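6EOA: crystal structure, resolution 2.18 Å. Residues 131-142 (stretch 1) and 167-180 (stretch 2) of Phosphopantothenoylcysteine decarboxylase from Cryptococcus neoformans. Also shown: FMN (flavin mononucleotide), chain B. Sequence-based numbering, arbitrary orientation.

Stretch 1 (131-142) ADLVVIAPCSAD
Stretch 2, residues 167-180: TPVIVCPAMNTYMY

The strand containing Val 134 to Ile 136 runs parallel to strand 169-173, their axes 9° apart and 4.7 Å at closest approach. Val 134 pairs with Val 169, Val 135 with Ile 170 and Ile 136 with Val 171 (CA-CA 4.7-4.8 Å), all in extended conformation. Because parallel strands bond alternate residues, Val 134 and Ile 136 use both backbone polar groups: Val 134 N donates to Pro 168 O (3.1 Å), Ile 170 N to Val 134 O (2.8 Å), Ile 136 N to Ile 170 O (2.7 Å) and Cys 172 N to Ile 136 O (2.8 Å). A cis peptide precedes Pro 138, where the chain turns a corner, and a bulge shifts the register by one, pairing Cys 139 with Pro 173 (CA-CA 4.5 Å). Cys 139 N donates to Cys 172 O (2.8 Å), and Cys 139 O accepts from Ala 174 N (3.0 Å). At the opposite end, Thr 167 OG1 (chi1 m) makes a weak hydrogen bond to Ala 131 O (3.5 Å).

Ile 136 (m, t) places CD1 3.8 Å from Val 171 CG2 and 4.1 Å from Val 169 CG1; on this face Cys 139 CB (chi1 t) meets Val 171 CG1 at 3.6 Å. Val 135 (t) and Ile 170 (m, t) share the other face, and Leu 133 (t, p) brings CD1 4.1 Å from Ile 170 CG1. At the corner Pro 138 CB touches Ala 174 CB (3.5 Å); beyond it, Ala 141 CB packs against Met 175 SD (3.7 Å; Met 175 p, t, p).

FMN satisfies groups from both stretches: Ser 140 OG (chi1 p) donates to O2P (2.6 Å), Ala 141 N donates to O2 (2.9 Å), and Ala 174 O accepts from N3 (2.8 Å). Asn 176 OD1 (chi1 t) caps the following helix, accepting from Tyr 178 N (3.0 Å).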

ATOM      1  N   ALA A 131       0.299  25.394  -4.845  1.00 75.43           N
ATOM      2  CA  ALA A 131       0.042  24.956  -6.218  1.00 73.01           C
ATOM      3  C   ALA A 131      -1.156  25.631  -6.889  1.00 76.61           C
ATOM      4  O   ALA A 131      -2.239  25.733  -6.308  1.00 77.82           O
ATOM      5  CB  ALA A 131      -0.147  23.448  -6.243  1.00 69.79           C
ATOM      6  N   ASP A 132      -0.945  26.088  -8.120  1.00 75.47           N
ATOM      7  CA  ASP A 132      -2.033  26.543  -8.981  1.00 73.10           C
ATOM      8  C   ASP A 132      -2.439  25.405  -9.904  1.00 69.50           C
ATOM      9  O   ASP A 132      -3.546  25.379 -10.438  1.00 69.08           O
ATOM     10  CB  ASP A 132      -1.613  27.767  -9.800  1.00 76.63           C
ATOM     11  CG  ASP A 132      -1.333  28.976  -8.937  1.00 77.81           C
ATOM     12  OD1 ASP A 132      -2.048  29.164  -7.931  1.00 78.37           O
ATOM     13  OD2 ASP A 132      -0.397  29.736  -9.264  1.00 79.16           O
ATOM     14  N   LEU A 133      -1.516  24.466 -10.085  1.00 65.91           N
ATOM     15  CA  LEU A 133      -1.729  23.317 -10.950  1.00 66.41           C
ATOM     16  C   LEU A 133      -0.894  22.145 -10.451  1.00 63.89           C
ATOM     17  O   LEU A 133       0.237  22.327 -10.000  1.00 62.72           O
ATOM     18  CB  LEU A 133      -1.369  23.657 -12.401  1.00 69.21           C
ATOM     19  CG  LEU A 133      -1.382  22.523 -13.432  1.00 72.10           C
ATOM     20  CD1 LEU A 133      -2.783  21.953 -13.610  1.00 72.88           C
ATOM     21  CD2 LEU A 133      -0.818  22.997 -14.769  1.00 74.68           C
ATOM     22  N   VAL A 134      -1.461  20.947 -10.512  1.00 63.87           N
ATOM     23  CA  VAL A 134      -0.715  19.739 -10.183  1.00 64.44           C
ATOM     24  C   VAL A 134      -0.613  18.855 -11.418  1.00 64.91           C
ATOM     25  O   VAL A 134      -1.626  18.498 -12.019  1.00 63.30           O
ATOM     26  CB  VAL A 134      -1.367  18.953  -9.031  1.00 64.68           C
ATOM     27  CG1 VAL A 134      -0.615  17.655  -8.784  1.00 62.62           C
ATOM     28  CG2 VAL A 134      -1.400  19.797  -7.766  1.00 66.10           C
ATOM     29  N   VAL A 135       0.614  18.518 -11.800  1.00 66.47           N
ATOM     30  CA  VAL A 135       0.846  17.671 -12.965  1.00 64.08           C
ATOM     31  C   VAL A 135       1.544  16.374 -12.562  1.00 62.97           C
ATOM     32  O   VAL A 135       2.644  16.393 -12.011  1.00 60.13           O
ATOM     33  CB  VAL A 135       1.686  18.398 -14.035  1.00 65.41           C
ATOM     34  CG1 VAL A 135       1.777  17.563 -15.304  1.00 62.69           C
ATOM     35  CG2 VAL A 135       1.084  19.768 -14.345  1.00 66.17           C
ATOM     36  N   ILE A 136       0.894  15.249 -12.835  1.00 63.08           N
ATOM     37  CA  ILE A 136       1.481  13.950 -12.549  1.00 60.16           C
ATOM     38  C   ILE A 136       2.111  13.382 -13.814  1.00 61.92           C
ATOM     39  O   ILE A 136       1.423  12.817 -14.663  1.00 65.14           O
ATOM     40  CB  ILE A 136       0.438  12.969 -12.005  1.00 59.64           C
ATOM     41  CG1 ILE A 136      -0.407  13.638 -10.921  1.00 58.49           C
ATOM     42  CG2 ILE A 136       1.124  11.734 -11.460  1.00 60.69           C
ATOM     43  CD1 ILE A 136      -1.531  12.766 -10.412  1.00 58.36           C
ATOM     44  N   ALA A 137       3.423  13.544 -13.936  1.00 62.33           N
ATOM     45  CA  ALA A 137       4.138  13.148 -15.143  1.00 58.50           C
ATOM     46  C   ALA A 137       5.537  12.645 -14.803  1.00 57.97           C
ATOM     47  O   ALA A 137       6.418  13.433 -14.463  1.00 60.62           O
ATOM     48  CB  ALA A 137       4.213  14.311 -16.121  1.00 54.76           C
ATOM     49  N   PRO A 138       5.751  11.328 -14.908  1.00 56.12           N
ATOM     50  CA  PRO A 138       4.761  10.346 -15.353  1.00 54.72           C
ATOM     51  C   PRO A 138       3.879   9.836 -14.216  1.00 57.32           C
ATOM     52  O   PRO A 138       4.250   9.945 -13.048  1.00 53.40           O
ATOM     53  CB  PRO A 138       5.631   9.219 -15.896  1.00 54.91           C
ATOM     54  CG  PRO A 138       6.837   9.256 -15.012  1.00 59.03           C
ATOM     55  CD  PRO A 138       7.065  10.705 -14.658  1.00 56.72           C
ATOM     56  N   CYS A 139       2.722   9.284 -14.562  1.00 56.87           N
ATOM     57  CA  CYS A 139       1.896   8.579 -13.592  1.00 53.73           C
ATOM     58  C   CYS A 139       1.965   7.082 -13.851  1.00 55.80           C
ATOM     59  O   CYS A 139       1.495   6.603 -14.883  1.00 60.55           O
ATOM     60  CB  CYS A 139       0.444   9.051 -13.654  1.00 56.59           C
ATOM     61  SG  CYS A 139      -0.630   8.262 -12.423  1.00 61.47           S
ATOM     62  N   SER A 140       2.560   6.345 -12.921  1.00 57.85           N
ATOM     63  CA  SER A 140       2.652   4.896 -13.054  1.00 55.43           C
ATOM     64  C   SER A 140       1.283   4.256 -12.863  1.00 54.55           C
ATOM     65  O   SER A 140       0.330   4.925 -12.468  1.00 53.34           O
ATOM     66  CB  SER A 140       3.645   4.326 -12.045  1.00 54.71           C
ATOM     67  OG  SER A 140       3.217   4.586 -10.718  1.00 57.09           O
ATOM     68  N   ALA A 141       1.187   2.963 -13.158  1.00 55.90           N
ATOM     69  CA  ALA A 141      -0.044   2.218 -12.916  1.00 55.22           C
ATOM     70  C   ALA A 141      -0.330   2.147 -11.420  1.00 55.80           C
ATOM     71  O   ALA A 141      -1.482   2.221 -10.997  1.00 60.04           O
ATOM     72  CB  ALA A 141       0.052   0.819 -13.507  1.00 52.69           C
ATOM     73  N   ASP A 142       0.727   2.009 -10.626  1.00 55.30           N
ATOM     74  CA  ASP A 142       0.599   1.936  -9.173  1.00 55.55           C
ATOM     75  C   ASP A 142       0.018   3.224  -8.601  1.00 55.82           C
ATOM     76  O   ASP A 142      -0.908   3.190  -7.789  1.00 56.56           O
ATOM     77  CB  ASP A 142       1.955   1.651  -8.524  1.00 58.07           C
ATOM     78  CG  ASP A 142       1.846   1.377  -7.025  1.00 60.96           C
ATOM     79  OD1 ASP A 142       1.057   0.491  -6.629  1.00 58.01           O
ATOM     80  OD2 ASP A 142       2.550   2.054  -6.244  1.00 61.89           O
ATOM     81  N   THR A 167      -7.794  23.671  -7.417  1.00 97.75           N
ATOM     82  CA  THR A 167      -6.605  23.260  -8.151  1.00 91.41           C
ATOM     83  C   THR A 167      -6.865  22.134  -9.153  1.00 86.54           C
ATOM     84  O   THR A 167      -7.284  21.040  -8.777  1.00 87.58           O
ATOM     85  CB  THR A 167      -5.490  22.808  -7.184  1.00 89.68           C
ATOM     86  OG1 THR A 167      -5.195  23.863  -6.258  1.00 90.56           O
ATOM     87  CG2 THR A 167      -4.231  22.450  -7.951  1.00 88.67           C
ATOM     88  N   PRO A 168      -6.617  22.405 -10.443  1.00 82.73           N
ATOM     89  CA  PRO A 168      -6.714  21.384 -11.493  1.00 80.18           C
ATOM     90  C   PRO A 168      -5.574  20.361 -11.433  1.00 76.61           C
ATOM     91  O   PRO A 168      -4.490  20.659 -10.932  1.00 73.25           O
ATOM     92  CB  PRO A 168      -6.644  22.203 -12.785  1.00 81.84           C
ATOM     93  CG  PRO A 168      -5.930  23.457 -12.404  1.00 82.51           C
ATOM     94  CD  PRO A 168      -6.344  23.744 -10.994  1.00 82.88           C
ATOM     95  N   VAL A 169      -5.831  19.162 -11.942  1.00 75.55           N
ATOM     96  CA  VAL A 169      -4.837  18.098 -11.947  1.00 71.54           C
ATOM     97  C   VAL A 169      -4.709  17.482 -13.330  1.00 70.46           C
ATOM     98  O   VAL A 169      -5.708  17.106 -13.942  1.00 73.93           O
ATOM     99  CB  VAL A 169      -5.184  16.981 -10.939  1.00 70.84           C
ATOM    100  CG1 VAL A 169      -4.192  15.828 -11.057  1.00 67.37           C
ATOM    101  CG2 VAL A 169      -5.206  17.527  -9.525  1.00 71.22           C
ATOM    102  N   ILE A 170      -3.477  17.382 -13.819  1.00 67.64           N
ATOM    103  CA  ILE A 170      -3.215  16.712 -15.083  1.00 68.03           C
ATOM    104  C   ILE A 170      -2.450  15.417 -14.847  1.00 67.49           C
ATOM    105  O   ILE A 170      -1.352  15.426 -14.298  1.00 66.49           O
ATOM    106  CB  ILE A 170      -2.415  17.598 -16.044  1.00 66.54           C
ATOM    107  CG1 ILE A 170      -3.178  18.895 -16.330  1.00 67.72           C
ATOM    108  CG2 ILE A 170      -2.131  16.848 -17.332  1.00 64.98           C
ATOM    109  CD1 ILE A 170      -2.397  19.889 -17.157  1.00 68.77           C
ATOM    110  N   VAL A 171      -3.040  14.305 -15.271  1.00 68.19           N
ATOM    111  CA  VAL A 171      -2.420  12.999 -15.109  1.00 68.41           C
ATOM    112  C   VAL A 171      -1.905  12.465 -16.444  1.00 64.14           C
ATOM    113  O   VAL A 171      -2.648  12.379 -17.416  1.00 65.03           O
ATOM    114  CB  VAL A 171      -3.404  11.990 -14.503  1.00 67.40           C
ATOM    115  CG1 VAL A 171      -2.683  10.705 -14.151  1.00 67.22           C
ATOM    116  CG2 VAL A 171      -4.058  12.580 -13.272  1.00 69.48           C
ATOM    117  N   CYS A 172      -0.626  12.112 -16.483  1.00 62.23           N
ATOM    118  CA  CYS A 172      -0.021  11.578 -17.693  1.00 60.70           C
ATOM    119  C   CYS A 172       0.427  10.145 -17.477  1.00 60.03           C
ATOM    120  O   CYS A 172       1.563   9.901 -17.076  1.00 61.51           O
ATOM    121  CB  CYS A 172       1.162  12.441 -18.130  1.00 60.98           C
ATOM    122  SG  CYS A 172       0.815  14.219 -18.118  1.00 66.71           S
ATOM    123  N   PRO A 173      -0.475   9.187 -17.740  1.00 61.48           N
ATOM    124  CA  PRO A 173      -0.143   7.771 -17.560  1.00 61.34           C
ATOM    125  C   PRO A 173       1.055   7.379 -18.415  1.00 63.55           C
ATOM    126  O   PRO A 173       1.192   7.847 -19.546  1.00 65.01           O
ATOM    127  CB  PRO A 173      -1.415   7.045 -18.014  1.00 59.31           C
ATOM    128  CG  PRO A 173      -2.505   8.068 -17.885  1.00 60.60           C
ATOM    129  CD  PRO A 173      -1.855   9.376 -18.218  1.00 59.87           C
ATOM    130  N   ALA A 174       1.925   6.546 -17.858  1.00 60.63           N
ATOM    131  CA  ALA A 174       3.127   6.108 -18.552  1.00 62.18           C
ATOM    132  C   ALA A 174       3.526   4.740 -18.037  1.00 63.22           C
ATOM    133  O   ALA A 174       4.014   4.607 -16.914  1.00 59.73           O
ATOM    134  CB  ALA A 174       4.253   7.099 -18.358  1.00 58.96           C
ATOM    135  N   MET A 175       3.314   3.721 -18.859  1.00 65.23           N
ATOM    136  CA  MET A 175       3.519   2.357 -18.406  1.00 65.43           C
ATOM    137  C   MET A 175       3.710   1.397 -19.567  1.00 69.30           C
ATOM    138  O   MET A 175       3.452   1.739 -20.723  1.00 70.48           O
ATOM    139  CB  MET A 175       2.337   1.909 -17.534  1.00 61.76           C
ATOM    140  CG  MET A 175       0.983   1.928 -18.234  1.00 61.49           C
ATOM    141  SD  MET A 175      -0.410   1.799 -17.087  1.00 69.18           S
ATOM    142  CE  MET A 175      -0.499   3.483 -16.477  1.00 62.42           C
ATOM    143  N   ASN A 176       4.187   0.197 -19.246  1.00 70.39           N
ATOM    144  CA  ASN A 176       4.271  -0.876 -20.220  1.00 70.13           C
ATOM    145  C   ASN A 176       2.892  -1.087 -20.821  1.00 68.48           C
ATOM    146  O   ASN A 176       1.884  -0.969 -20.121  1.00 65.30           O
ATOM    147  CB  ASN A 176       4.792  -2.159 -19.573  1.00 71.47           C
ATOM    148  CG  ASN A 176       4.760  -3.340 -20.518  1.00 75.79           C
ATOM    149  OD1 ASN A 176       3.828  -4.141 -20.494  1.00 79.26           O
ATOM    150  ND2 ASN A 176       5.779  -3.450 -21.362  1.00 75.72           N
ATOM    151  N   THR A 177       2.845  -1.376 -22.117  1.00 69.14           N
ATOM    152  CA  THR A 177       1.577  -1.410 -22.828  1.00 71.15           C
ATOM    153  C   THR A 177       0.624  -2.453 -22.253  1.00 70.96           C
ATOM    154  O   THR A 177      -0.589  -2.258 -22.256  1.00 74.09           O
ATOM    155  CB  THR A 177       1.782  -1.670 -24.341  1.00 75.29           C
ATOM    156  OG1 THR A 177       0.507  -1.828 -24.976  1.00 76.33           O
ATOM    157  CG2 THR A 177       2.628  -2.913 -24.574  1.00 79.21           C
ATOM    158  N   TYR A 178       1.167  -3.548 -21.736  1.00 70.13           N
ATOM    159  CA  TYR A 178       0.322  -4.581 -21.156  1.00 71.34           C
ATOM    160  C   TYR A 178      -0.206  -4.165 -19.786  1.00 69.19           C
ATOM    161  O   TYR A 178      -1.220  -4.686 -19.323  1.00 68.64           O
ATOM    162  CB  TYR A 178       1.078  -5.906 -21.071  1.00 75.44           C
ATOM    163  CG  TYR A 178       1.123  -6.630 -22.396  1.00 84.98           C
ATOM    164  CD1 TYR A 178      -0.040  -6.847 -23.123  1.00 90.60           C
ATOM    165  CD2 TYR A 178       2.324  -7.074 -22.933  1.00 89.49           C
ATOM    166  CE1 TYR A 178      -0.011  -7.500 -24.342  1.00 95.39           C
ATOM    167  CE2 TYR A 178       2.363  -7.729 -24.153  1.00 94.43           C
ATOM    168  CZ  TYR A 178       1.192  -7.938 -24.854  1.00 97.79           C
ATOM    169  OH  TYR A 178       1.220  -8.587 -26.068  1.00103.70           O
ATOM    170  N   MET A 179       0.472  -3.222 -19.139  1.00 67.08           N
ATOM    171  CA  MET A 179      -0.060  -2.647 -17.911  1.00 69.64           C
ATOM    172  C   MET A 179      -1.205  -1.701 -18.247  1.00 67.08           C
ATOM    173  O   MET A 179      -2.217  -1.669 -17.549  1.00 60.91           O
ATOM    174  CB  MET A 179       1.020  -1.908 -17.118  1.00 70.24           C
ATOM    175  CG  MET A 179       1.911  -2.813 -16.281  1.00 72.73           C
ATOM    176  SD  MET A 179       2.706  -1.909 -14.938  1.00 66.49           S
ATOM    177  CE  MET A 179       3.699  -3.201 -14.192  1.00 70.18           C
ATOM    178  N   TYR A 180      -1.047  -0.938 -19.325  1.00 68.70           N
ATOM    179  CA  TYR A 180      -2.086  -0.001 -19.738  1.00 71.71           C
ATOM    180  C   TYR A 180      -3.322  -0.722 -20.265  1.00 75.43           C
ATOM    181  O   TYR A 180      -4.442  -0.248 -20.085  1.00 77.31           O
ATOM    182  CB  TYR A 180      -1.565   0.970 -20.800  1.00 73.00           C
ATOM    183  CG  TYR A 180      -2.584   2.031 -21.157  1.00 73.90           C
ATOM    184  CD1 TYR A 180      -2.821   3.101 -20.305  1.00 71.36           C
ATOM    185  CD2 TYR A 180      -3.328   1.949 -22.331  1.00 74.15           C
ATOM    186  CE1 TYR A 180      -3.758   4.064 -20.609  1.00 71.09           C
ATOM    187  CE2 TYR A 180      -4.271   2.916 -22.645  1.00 74.87           C
ATOM    188  CZ  TYR A 180      -4.477   3.972 -21.776  1.00 73.34           C
ATOM    189  OH  TYR A 180      -5.407   4.944 -22.066  1.00 76.11           O
TER
HETATM  190  N1  FMN B 801       5.516   1.098 -13.786  1.00 68.11           N
HETATM  191  C2  FMN B 801       4.760   1.845 -14.669  1.00 67.99           C
HETATM  192  O2  FMN B 801       3.559   2.014 -14.451  1.00 64.63           O
HETATM  193  N3  FMN B 801       5.353   2.393 -15.793  1.00 69.20           N
HETATM  194  C4  FMN B 801       6.699   2.199 -16.041  1.00 73.02           C
HETATM  195  O4  FMN B 801       7.216   2.693 -17.043  1.00 74.67           O
HETATM  196  C4A FMN B 801       7.464   1.447 -15.150  1.00 71.19           C
HETATM  197  N5  FMN B 801       8.813   1.243 -15.381  1.00 68.94           N
HETATM  198  C5A FMN B 801       9.564   0.500 -14.489  1.00 68.34           C
HETATM  199  C6  FMN B 801      10.923   0.298 -14.716  1.00 65.10           C
HETATM  200  C7  FMN B 801      11.681  -0.449 -13.819  1.00 64.71           C
HETATM  201  C7M FMN B 801      13.146  -0.669 -14.069  1.00 62.85           C
HETATM  202  C8  FMN B 801      11.073  -0.994 -12.691  1.00 68.13           C
HETATM  203  C8M FMN B 801      11.868  -1.807 -11.710  1.00 70.53           C
HETATM  204  C9  FMN B 801       9.719  -0.791 -12.464  1.00 67.45           C
HETATM  205  C9A FMN B 801       8.961  -0.046 -13.360  1.00 68.37           C
HETATM  206  N10 FMN B 801       7.612   0.157 -13.129  1.00 68.15           N
HETATM  207  C10 FMN B 801       6.862   0.899 -14.020  1.00 68.69           C
HETATM  208  C1' FMN B 801       6.957  -0.432 -11.915  1.00 62.60           C
HETATM  209  C2' FMN B 801       6.894   0.608 -10.801  1.00 60.70           C
HETATM  210  O2' FMN B 801       8.128   1.290 -10.676  1.00 60.87           O
HETATM  211  C3' FMN B 801       6.537  -0.056  -9.480  1.00 60.81           C
HETATM  212  O3' FMN B 801       5.206  -0.512  -9.570  1.00 59.81           O
HETATM  213  C4' FMN B 801       6.679   0.931  -8.326  1.00 64.10           C
HETATM  214  O4' FMN B 801       6.646   0.249  -7.091  1.00 67.66           O
HETATM  215  C5' FMN B 801       5.560   1.960  -8.379  1.00 62.75           C
HETATM  216  O5' FMN B 801       5.833   2.998  -7.466  1.00 63.46           O
HETATM  217  P   FMN B 801       5.117   4.436  -7.639  1.00 56.32           P
HETATM  218  O1P FMN B 801       3.676   4.316  -7.197  1.00 53.37           O
HETATM  219  O2P FMN B 801       5.156   4.910  -9.075  1.00 56.82           O
HETATM  220  O3P FMN B 801       5.847   5.425  -6.771  1.00 57.17           O